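Local coordinates for DegV domain-containing protein Cgl2349/cg2579 (Corynebacterium glutamicum, PDB 3EGL) that binds long-chain fatty acids such as palmitate and may take part in lipid transport or fatty acid metabolism, at residues A14-T18 against H19-D23; A158-V162 against S163-A167; I201-G205 against E206-I210. All blocks are in the same frame, centred on the assembly; numbering follows the deposited sequence.

Contact 1 (A14-T18 against H19-D23)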
ATOM      1  N   ALA A  14       2.775   3.256  -1.841  1.00 24.10           N
ATOM      2  CA  ALA A  14       3.262   1.916  -1.492  1.00 24.40           C
ATOM      3  C   ALA A  14       4.103   1.893  -0.197  1.00 24.77           C
ATOM      4  O   ALA A  14       4.341   0.815   0.348  1.00 24.90           O
ATOM      5  CB  ALA A  14       4.058   1.256  -2.663  1.00 22.42           C
ATOM      6  N   CYS A  15       4.614   3.056   0.221  1.00 24.85           N
ATOM      7  CA  CYS A  15       5.459   3.188   1.420  1.00 27.14           C
ATOM      8  C   CYS A  15       6.829   2.492   1.413  1.00 27.50           C
ATOM      9  O   CYS A  15       7.365   2.194   2.490  1.00 28.21           O
ATOM     10  CB  CYS A  15       4.706   2.752   2.691  1.00 26.48           C
ATOM     11  SG  CYS A  15       3.206   3.714   2.969  1.00 29.44           S
ATOM     12  N   LEU A  16       7.394   2.220   0.247  1.00 27.07           N
ATOM     13  CA  LEU A  16       8.666   1.541   0.257  1.00 27.50           C
ATOM     14  C   LEU A  16       9.675   2.488   0.855  1.00 28.03           C
ATOM     15  O   LEU A  16       9.681   3.667   0.528  1.00 28.09           O
ATOM     16  CB  LEU A  16       9.126   1.159  -1.138  1.00 27.61           C
ATOM     17  CG  LEU A  16       8.385   0.005  -1.792  1.00 27.96           C
ATOM     18  CD1 LEU A  16       8.798   0.002  -3.265  1.00 31.16           C
ATOM     19  CD2 LEU A  16       8.706  -1.325  -1.115  1.00 23.67           C
ATOM     20  N   PRO A  17      10.526   1.985   1.761  1.00 28.69           N
ATOM     21  CA  PRO A  17      11.650   2.827   2.182  1.00 28.77           C
ATOM     22  C   PRO A  17      12.490   3.173   0.978  1.00 29.73           C
ATOM     23  O   PRO A  17      12.664   2.365   0.047  1.00 28.36           O
ATOM     24  CB  PRO A  17      12.431   1.932   3.129  1.00 28.39           C
ATOM     25  CG  PRO A  17      11.385   1.019   3.688  1.00 29.05           C
ATOM     26  CD  PRO A  17      10.487   0.708   2.496  1.00 28.23           C
ATOM     27  N   THR A  18      12.968   4.403   0.993  1.00 31.26           N
ATOM     28  CA  THR A  18      13.751   4.940  -0.092  1.00 33.07           C
ATOM     29  C   THR A  18      14.904   4.048  -0.498  1.00 33.05           C
ATOM     30  O   THR A  18      15.037   3.735  -1.672  1.00 33.23           O
ATOM     31  CB  THR A  18      14.213   6.352   0.250  1.00 33.84           C
ATOM     32  OG1 THR A  18      13.044   7.188   0.281  1.00 36.88           O
ATOM     33  CG2 THR A  18      15.137   6.895  -0.814  1.00 34.56           C
ATOM     34  N   HIS A  19      15.709   3.607   0.462  1.00 33.55           N
ATOM     35  CA  HIS A  19      16.891   2.799   0.135  1.00 33.57           C
ATOM     36  C   HIS A  19      16.519   1.418  -0.443  1.00 32.94           C
ATOM     37  O   HIS A  19      17.252   0.884  -1.280  1.00 33.71           O
ATOM     38  CB  HIS A  19      17.831   2.672   1.350  1.00 34.04           C
ATOM     39  CG  HIS A  19      17.289   1.778   2.418  1.00 35.93           C
ATOM     40  ND1 HIS A  19      16.364   2.209   3.351  1.00 36.82           N
ATOM     41  CD2 HIS A  19      17.477   0.456   2.652  1.00 36.41           C
ATOM     42  CE1 HIS A  19      16.029   1.192   4.131  1.00 37.93           C
ATOM     43  NE2 HIS A  19      16.699   0.122   3.735  1.00 36.55           N
ATOM     44  N   VAL A  20      15.379   0.854  -0.035  1.00 31.80           N
ATOM     45  CA  VAL A  20      14.859  -0.369  -0.654  1.00 31.14           C
ATOM     46  C   VAL A  20      14.446  -0.162  -2.127  1.00 31.81           C
ATOM     47  O   VAL A  20      14.836  -0.946  -3.019  1.00 32.65           O
ATOM     48  CB  VAL A  20      13.663  -0.916   0.145  1.00 31.47           C
ATOM     49  CG1 VAL A  20      13.016  -2.118  -0.552  1.00 30.56           C
ATOM     50  CG2 VAL A  20      14.091  -1.264   1.584  1.00 31.81           C
ATOM     51  N   ALA A  21      13.660   0.883  -2.390  1.00 30.91           N
ATOM     52  CA  ALA A  21      13.268   1.212  -3.762  1.00 30.50           C
ATOM     53  C   ALA A  21      14.516   1.394  -4.619  1.00 30.40           C
ATOM     54  O   ALA A  21      14.605   0.850  -5.725  1.00 30.06           O
ATOM     55  CB  ALA A  21      12.385   2.457  -3.794  1.00 29.59           C
ATOM     56  N   GLU A  22      15.486   2.128  -4.086  1.00 31.16           N
ATOM     57  CA  GLU A  22      16.794   2.301  -4.745  1.00 33.23           C
ATOM     58  C   GLU A  22      17.573   0.996  -4.966  1.00 32.96           C
ATOM     59  O   GLU A  22      17.965   0.704  -6.096  1.00 33.30           O
ATOM     60  CB  GLU A  22      17.665   3.324  -4.024  1.00 33.40           C
ATOM     61  CG  GLU A  22      17.366   4.754  -4.453  1.00 38.32           C
ATOM     62  CD  GLU A  22      17.930   5.793  -3.475  1.00 46.23           C
ATOM     63  OE1 GLU A  22      18.535   5.391  -2.447  1.00 50.40           O
ATOM     64  OE2 GLU A  22      17.777   7.014  -3.739  1.00 49.22           O
ATOM     65  N   ASP A  23      17.778   0.214  -3.907  0.70 32.74           N
ATOM     66  CA  ASP A  23      18.494  -1.048  -4.043  0.70 32.21           C
ATOM     67  C   ASP A  23      17.855  -1.950  -5.092  0.70 31.76           C
ATOM     68  O   ASP A  23      18.579  -2.565  -5.875  0.70 32.29           O
ATOM     69  CB  ASP A  23      18.645  -1.769  -2.694  0.70 32.23           C
ATOM     70  CG  ASP A  23      19.544  -1.006  -1.702  0.70 33.22           C
ATOM     71  OD1 ASP A  23      20.302  -0.089  -2.093  0.70 32.22           O
ATOM     72  OD2 ASP A  23      19.480  -1.329  -0.493  0.70 36.40           O
TER
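H19 takes the crowded first torsion, CG between its backbone N and carbonyl carbon (chi1 72°), and this brings the imidazole back beside P17, where ring atom CE1 lies 3.8 Å from P17 CB. In V20 the branch CG1 stands anti to the backbone N (chi1 175°), which places CG2 beside that N on the proline side. V20 CG2 therefore packs 3.9 Å from P17 CB, the two side chains running alongside each other, and the same methyl also lies over one face of the H19 ring, offset toward its rim. P17, H19 and V20 thus meet as a small three-way cluster. One residue on, the T18 and E22 side chains run alongside each other, one turn apart, E22 stretching its chain out past CG. Its carboxylate passes the T18 methyl with CG2 and OE2 3.9 Å apart, a van der Waals approach. L16 makes only loose contacts with the helix: its CD2 is 4.4 Å from V20 CG1. The backbone provides the polar grip. A21 N donates to P17 O at 3.0 Å and E22 N to T18 O at 2.9 Å. Around this turn, M239 of strand 237-242 touches P17 and V20, M111 of helix 104-116 touches L16 and V20, and V28 of strand 26-35 meets A21. P17 is the N-cap residue, and the paired i to i+4 bonds from A21 and E22 form the first turn of helix 18-23, the short helix of a beta-alpha-beta crossover that links the parallel neighbouring strands 7-11 and 26-35 of the DegV fold.

Contact 2 (A158-V162 against S163-A167)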
ATOM      1  N   ALA A 158     -22.581   4.175   4.251  1.00 40.09           N
ATOM      2  CA  ALA A 158     -22.885   2.800   4.633  1.00 40.21           C
ATOM      3  C   ALA A 158     -21.954   2.329   5.774  1.00 40.38           C
ATOM      4  O   ALA A 158     -22.410   1.726   6.747  1.00 41.07           O
ATOM      5  CB  ALA A 158     -22.781   1.878   3.421  1.00 39.58           C
ATOM      6  N   THR A 159     -20.662   2.625   5.661  1.00 40.13           N
ATOM      7  CA  THR A 159     -19.701   2.297   6.718  1.00 39.96           C
ATOM      8  C   THR A 159     -19.948   3.119   8.005  1.00 39.81           C
ATOM      9  O   THR A 159     -19.962   2.563   9.114  1.00 39.59           O
ATOM     10  CB  THR A 159     -18.193   2.428   6.233  1.00 39.97           C
ATOM     11  OG1 THR A 159     -17.991   1.640   5.052  1.00 40.61           O
ATOM     12  CG2 THR A 159     -17.213   1.968   7.303  1.00 38.32           C
ATOM     13  N   ALA A 160     -20.122   4.435   7.863  1.00 39.38           N
ATOM     14  CA  ALA A 160     -20.373   5.292   9.030  1.00 38.88           C
ATOM     15  C   ALA A 160     -21.101   6.568   8.620  1.00 38.43           C
ATOM     16  O   ALA A 160     -20.561   7.382   7.864  1.00 38.13           O
ATOM     17  CB  ALA A 160     -19.043   5.603   9.775  1.00 38.91           C
HETATM   18  N   MSE A 161     -22.335   6.733   9.092  1.00 38.37           N
HETATM   19  CA  MSE A 161     -23.124   7.926   8.745  1.00 38.19           C
HETATM   20  C   MSE A 161     -22.673   9.198   9.449  1.00 37.05           C
HETATM   21  O   MSE A 161     -22.885  10.304   8.961  1.00 36.52           O
HETATM   22  CB  MSE A 161     -24.584   7.694   9.037  1.00 38.46           C
HETATM   23  CG  MSE A 161     -25.288   7.003   7.906  1.00 42.29           C
HETATM   24 SE   MSE A 161     -26.974   6.590   8.674  0.90 50.86          SE
HETATM   25  CE  MSE A 161     -28.051   7.996   7.881  1.00 46.74           C
ATOM     26  N   VAL A 162     -22.033   9.015  10.594  1.00 35.91           N
ATOM     27  CA  VAL A 162     -21.583  10.108  11.430  1.00 34.90           C
ATOM     28  C   VAL A 162     -20.259   9.611  12.018  1.00 34.49           C
ATOM     29  O   VAL A 162     -20.134   8.413  12.303  1.00 34.50           O
ATOM     30  CB  VAL A 162     -22.715  10.447  12.433  1.00 34.79           C
ATOM     31  CG1 VAL A 162     -22.268  10.508  13.840  1.00 34.63           C
ATOM     32  CG2 VAL A 162     -23.420  11.708  12.008  1.00 33.91           C
ATOM     33  N   SER A 163     -19.261  10.490  12.144  1.00 33.15           N
ATOM     34  CA  SER A 163     -17.940  10.090  12.646  1.00 32.05           C
ATOM     35  C   SER A 163     -18.021   9.290  13.967  1.00 31.82           C
ATOM     36  O   SER A 163     -17.195   8.419  14.204  1.00 30.54           O
ATOM     37  CB  SER A 163     -17.024  11.301  12.843  1.00 32.21           C
ATOM     38  OG  SER A 163     -17.551  12.176  13.845  1.00 31.75           O
ATOM     39  N   THR A 164     -19.001   9.603  14.818  1.00 31.48           N
ATOM     40  CA  THR A 164     -19.315   8.779  16.003  1.00 32.05           C
ATOM     41  C   THR A 164     -19.328   7.268  15.755  1.00 31.82           C
ATOM     42  O   THR A 164     -18.878   6.513  16.605  1.00 32.26           O
ATOM     43  CB  THR A 164     -20.670   9.172  16.619  1.00 31.51           C
ATOM     44  OG1 THR A 164     -20.698  10.585  16.766  1.00 34.13           O
ATOM     45  CG2 THR A 164     -20.865   8.564  17.993  1.00 31.37           C
ATOM     46  N   ALA A 165     -19.825   6.838  14.591  1.00 31.69           N
ATOM     47  CA  ALA A 165     -19.949   5.407  14.253  1.00 30.85           C
ATOM     48  C   ALA A 165     -18.616   4.701  14.095  1.00 30.29           C
ATOM     49  O   ALA A 165     -18.568   3.480  13.922  1.00 30.59           O
ATOM     50  CB  ALA A 165     -20.818   5.218  12.970  1.00 30.46           C
ATOM     51  N   LEU A 166     -17.531   5.462  14.108  1.00 29.84           N
ATOM     52  CA  LEU A 166     -16.202   4.862  13.972  1.00 29.44           C
ATOM     53  C   LEU A 166     -15.571   4.516  15.319  1.00 29.76           C
ATOM     54  O   LEU A 166     -14.511   3.863  15.376  1.00 29.78           O
ATOM     55  CB  LEU A 166     -15.248   5.788  13.226  1.00 28.87           C
ATOM     56  CG  LEU A 166     -15.502   6.132  11.780  1.00 28.50           C
ATOM     57  CD1 LEU A 166     -14.560   7.266  11.348  1.00 26.64           C
ATOM     58  CD2 LEU A 166     -15.379   4.897  10.885  1.00 27.78           C
ATOM     59  N   ALA A 167     -16.196   4.962  16.400  1.00 29.27           N
ATOM     60  CA  ALA A 167     -15.526   4.899  17.692  1.00 30.36           C
ATOM     61  C   ALA A 167     -14.348   5.887  17.667  1.00 30.19           C
ATOM     62  O   ALA A 167     -14.255   6.732  16.770  1.00 30.77           O
ATOM     63  CB  ALA A 167     -15.056   3.438  18.027  1.00 29.48           C
TER
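A165 N approaches the flat carbonyl group of V162 from above its plane, 38° out of it. The hydrogen bond from A165 N to V162 O is nevertheless short at 2.8 Å. The methyl of A165 crowds the same oxygen, its CB 3.3 Å from V162 O. This i to i+3 bond opens the 3-10 segment 163-166. V162 and T164 run alongside each other at the turn's outer surface, V162 CG1 only 3.3 Å from T164 OG1. Two torsions make this approach tight: V162 stands off a staggered rotamer (chi1 129°), and OG1 of T164 sits beside its own backbone N, anti to the carbonyl carbon (chi1 -49°). On the inner side A160 faces the turn: its CB touches A165 CB at 3.7 Å and L166 CD2 at 3.9 Å, a small apolar patch. The whole unit lies in the long loop between strands 137-142 and 171-175. There L166 rests on I149 and, together with T159, on I181 of the edge strand 178-181, while S163 touches I146 and W150 of the same loop.

Contact 3 (I201-G205 against E206-I210)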
ATOM      1  N   ILE A 201      -5.298 -15.008  13.882  1.00 30.73           N
ATOM      2  CA  ILE A 201      -6.280 -15.909  13.240  1.00 30.98           C
ATOM      3  C   ILE A 201      -5.916 -16.111  11.759  1.00 30.79           C
ATOM      4  O   ILE A 201      -5.961 -17.226  11.270  1.00 31.05           O
ATOM      5  CB  ILE A 201      -7.747 -15.355  13.265  1.00 31.31           C
ATOM      6  CG1 ILE A 201      -8.146 -14.749  14.639  1.00 32.58           C
ATOM      7  CG2 ILE A 201      -8.740 -16.383  12.732  1.00 28.81           C
ATOM      8  CD1 ILE A 201      -8.301 -15.662  15.754  1.00 30.77           C
ATOM      9  N   ARG A 202      -5.580 -15.014  11.071  1.00 30.15           N
ATOM     10  CA  ARG A 202      -5.395 -15.003   9.633  1.00 30.42           C
ATOM     11  C   ARG A 202      -4.133 -15.718   9.183  1.00 31.17           C
ATOM     12  O   ARG A 202      -4.091 -16.262   8.071  1.00 31.36           O
ATOM     13  CB  ARG A 202      -5.375 -13.560   9.137  1.00 30.53           C
ATOM     14  CG  ARG A 202      -5.127 -13.342   7.647  1.00 29.41           C
ATOM     15  CD  ARG A 202      -6.262 -13.854   6.753  1.00 27.10           C
ATOM     16  NE  ARG A 202      -5.943 -13.639   5.349  1.00 24.71           N
ATOM     17  CZ  ARG A 202      -5.160 -14.431   4.613  1.00 25.53           C
ATOM     18  NH1 ARG A 202      -4.612 -15.501   5.146  1.00 23.53           N
ATOM     19  NH2 ARG A 202      -4.923 -14.148   3.334  1.00 23.56           N
ATOM     20  N   ALA A 203      -3.107 -15.687  10.041  1.00 31.46           N
ATOM     21  CA  ALA A 203      -1.862 -16.418   9.845  1.00 31.81           C
ATOM     22  C   ALA A 203      -2.105 -17.933   9.731  1.00 32.72           C
ATOM     23  O   ALA A 203      -1.481 -18.618   8.917  1.00 32.04           O
ATOM     24  CB  ALA A 203      -0.938 -16.138  11.009  1.00 32.02           C
ATOM     25  N   ASP A 204      -2.998 -18.431  10.593  1.00 34.08           N
ATOM     26  CA  ASP A 204      -3.424 -19.827  10.611  1.00 35.53           C
ATOM     27  C   ASP A 204      -2.218 -20.788  10.803  1.00 35.49           C
ATOM     28  O   ASP A 204      -2.044 -21.774  10.062  1.00 35.29           O
ATOM     29  CB  ASP A 204      -4.246 -20.131   9.341  1.00 35.93           C
ATOM     30  CG  ASP A 204      -5.021 -21.426   9.441  1.00 38.83           C
ATOM     31  OD1 ASP A 204      -5.731 -21.631  10.461  1.00 41.15           O
ATOM     32  OD2 ASP A 204      -4.918 -22.248   8.499  1.00 41.88           O
ATOM     33  N   GLY A 205      -1.367 -20.449  11.779  1.00 35.34           N
ATOM     34  CA  GLY A 205      -0.197 -21.253  12.118  1.00 34.98           C
ATOM     35  C   GLY A 205       0.983 -21.168  11.170  1.00 35.26           C
ATOM     36  O   GLY A 205       1.981 -21.866  11.356  1.00 35.59           O
ATOM     37  N   GLU A 206       0.895 -20.319  10.159  1.00 35.28           N
ATOM     38  CA  GLU A 206       1.985 -20.178   9.197  1.00 35.52           C
ATOM     39  C   GLU A 206       2.673 -18.829   9.361  1.00 34.30           C
ATOM     40  O   GLU A 206       2.009 -17.856   9.647  1.00 34.04           O
ATOM     41  CB  GLU A 206       1.448 -20.286   7.783  1.00 35.93           C
ATOM     42  CG  GLU A 206       0.591 -21.480   7.590  1.00 39.24           C
ATOM     43  CD  GLU A 206       1.339 -22.596   6.943  1.00 44.00           C
ATOM     44  OE1 GLU A 206       2.243 -23.180   7.582  1.00 46.10           O
ATOM     45  OE2 GLU A 206       1.016 -22.878   5.773  1.00 47.28           O
ATOM     46  N   PRO A 207       4.013 -18.790   9.184  1.00 33.92           N
ATOM     47  CA  PRO A 207       4.811 -17.562   9.201  1.00 32.91           C
ATOM     48  C   PRO A 207       4.257 -16.521   8.243  1.00 31.97           C
ATOM     49  O   PRO A 207       3.743 -16.849   7.192  1.00 31.47           O
ATOM     50  CB  PRO A 207       6.180 -18.029   8.704  1.00 33.16           C
ATOM     51  CG  PRO A 207       5.931 -19.415   8.107  1.00 33.84           C
ATOM     52  CD  PRO A 207       4.871 -19.970   8.971  1.00 33.01           C
ATOM     53  N   VAL A 208       4.378 -15.268   8.636  1.00 30.97           N
ATOM     54  CA  VAL A 208       3.785 -14.169   7.940  1.00 30.16           C
ATOM     55  C   VAL A 208       4.900 -13.194   7.616  1.00 29.71           C
ATOM     56  O   VAL A 208       5.874 -13.077   8.346  1.00 30.31           O
ATOM     57  CB  VAL A 208       2.802 -13.432   8.881  1.00 30.59           C
ATOM     58  CG1 VAL A 208       1.991 -12.383   8.108  1.00 31.33           C
ATOM     59  CG2 VAL A 208       1.865 -14.421   9.579  1.00 29.87           C
ATOM     60  N   PHE A 209       4.759 -12.447   6.542  1.00 28.79           N
ATOM     61  CA  PHE A 209       5.638 -11.303   6.377  1.00 28.03           C
ATOM     62  C   PHE A 209       4.896  -9.998   6.754  1.00 27.49           C
ATOM     63  O   PHE A 209       3.807  -9.752   6.255  1.00 27.67           O
ATOM     64  CB  PHE A 209       6.213 -11.271   4.962  1.00 27.43           C
ATOM     65  CG  PHE A 209       6.825  -9.954   4.583  1.00 28.29           C
ATOM     66  CD1 PHE A 209       8.161  -9.690   4.855  1.00 29.43           C
ATOM     67  CD2 PHE A 209       6.066  -8.973   3.956  1.00 30.37           C
ATOM     68  CE1 PHE A 209       8.737  -8.471   4.487  1.00 30.89           C
ATOM     69  CE2 PHE A 209       6.637  -7.746   3.600  1.00 32.82           C
ATOM     70  CZ  PHE A 209       7.985  -7.500   3.878  1.00 31.82           C
ATOM     71  N   ILE A 210       5.503  -9.161   7.597  1.00 26.76           N
ATOM     72  CA  ILE A 210       4.829  -7.978   8.110  1.00 26.80           C
ATOM     73  C   ILE A 210       5.587  -6.669   7.948  1.00 26.97           C
ATOM     74  O   ILE A 210       6.751  -6.534   8.333  1.00 26.52           O
ATOM     75  CB  ILE A 210       4.559  -8.094   9.651  1.00 27.23           C
ATOM     76  CG1 ILE A 210       3.718  -9.312   9.989  1.00 27.88           C
ATOM     77  CG2 ILE A 210       3.854  -6.825  10.175  1.00 26.05           C
ATOM     78  CD1 ILE A 210       2.233  -9.103   9.749  1.00 27.94           C
TER
HETATM   79  O   HOH W   1       0.655 -17.058   7.025  1.00 22.57           O
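E206 folds its side chain back over the turn that joins it to A203. CB lies 3.6 Å from A203 O. CG, anti to the carbonyl carbon of E206 and beside its backbone N (chi1 -50°), passes 3.6 Å from D204 O. The chain then bends at chi2, which keeps the carboxylate near the turn: OE1 comes within 4.0 Å of G205 O. OE2 is 6.6 Å from D204 OD2, so the two acids are not in contact; their like charges might weakly oppose each other. Beneath the side chain, A203 to E206 form a type I' beta turn at the C-terminal end of helix 196-203. D204 and G205 fill its central positions, both with positive phi, which comes easily to G205. The turn is closed by E206 N donating to A203 O at 3.2 Å, the donor standing 63° out of the carbonyl plane. A203 O also lies 3.3 Å from a water. The water is placed to donate to A203 O and to P207 O, though with further acceptors in reach it need not hold both bonds at once. Past the turn the chain runs extended and brings V208 back to the helix end. V208 CG2, set beside its own backbone N, meets A203 CB at 3.6 Å, and P233 touches the same alanine. R202, one residue earlier in the helix, forms a salt bridge through NE with E138 OE2. V208 N hydrogen-bonds S236 OG, while I210 takes backbone bonds with S237 and M239, entering strand 209-215 alongside strand 237-242.

Contacts 1, 2 and 3 follow one another along the chain without touching. Contacts 1 and 2 lie on opposite sides of the chain's centre, their centres about 35 Å apart. Contact 3 is about 24 Å from contact 1 and about 30 Å from contact 2, centre to centre; the nearest atoms of contacts 1 and 3 are about 8 Å apart. Strand 237-242 connects these two, M239 touching both. Bound palmitate is about 12 Å from the L16 side chain and about 11 Å from that of L166, so contacts 1 and 2 stand outside its immediate shell, which includes T42 and S76.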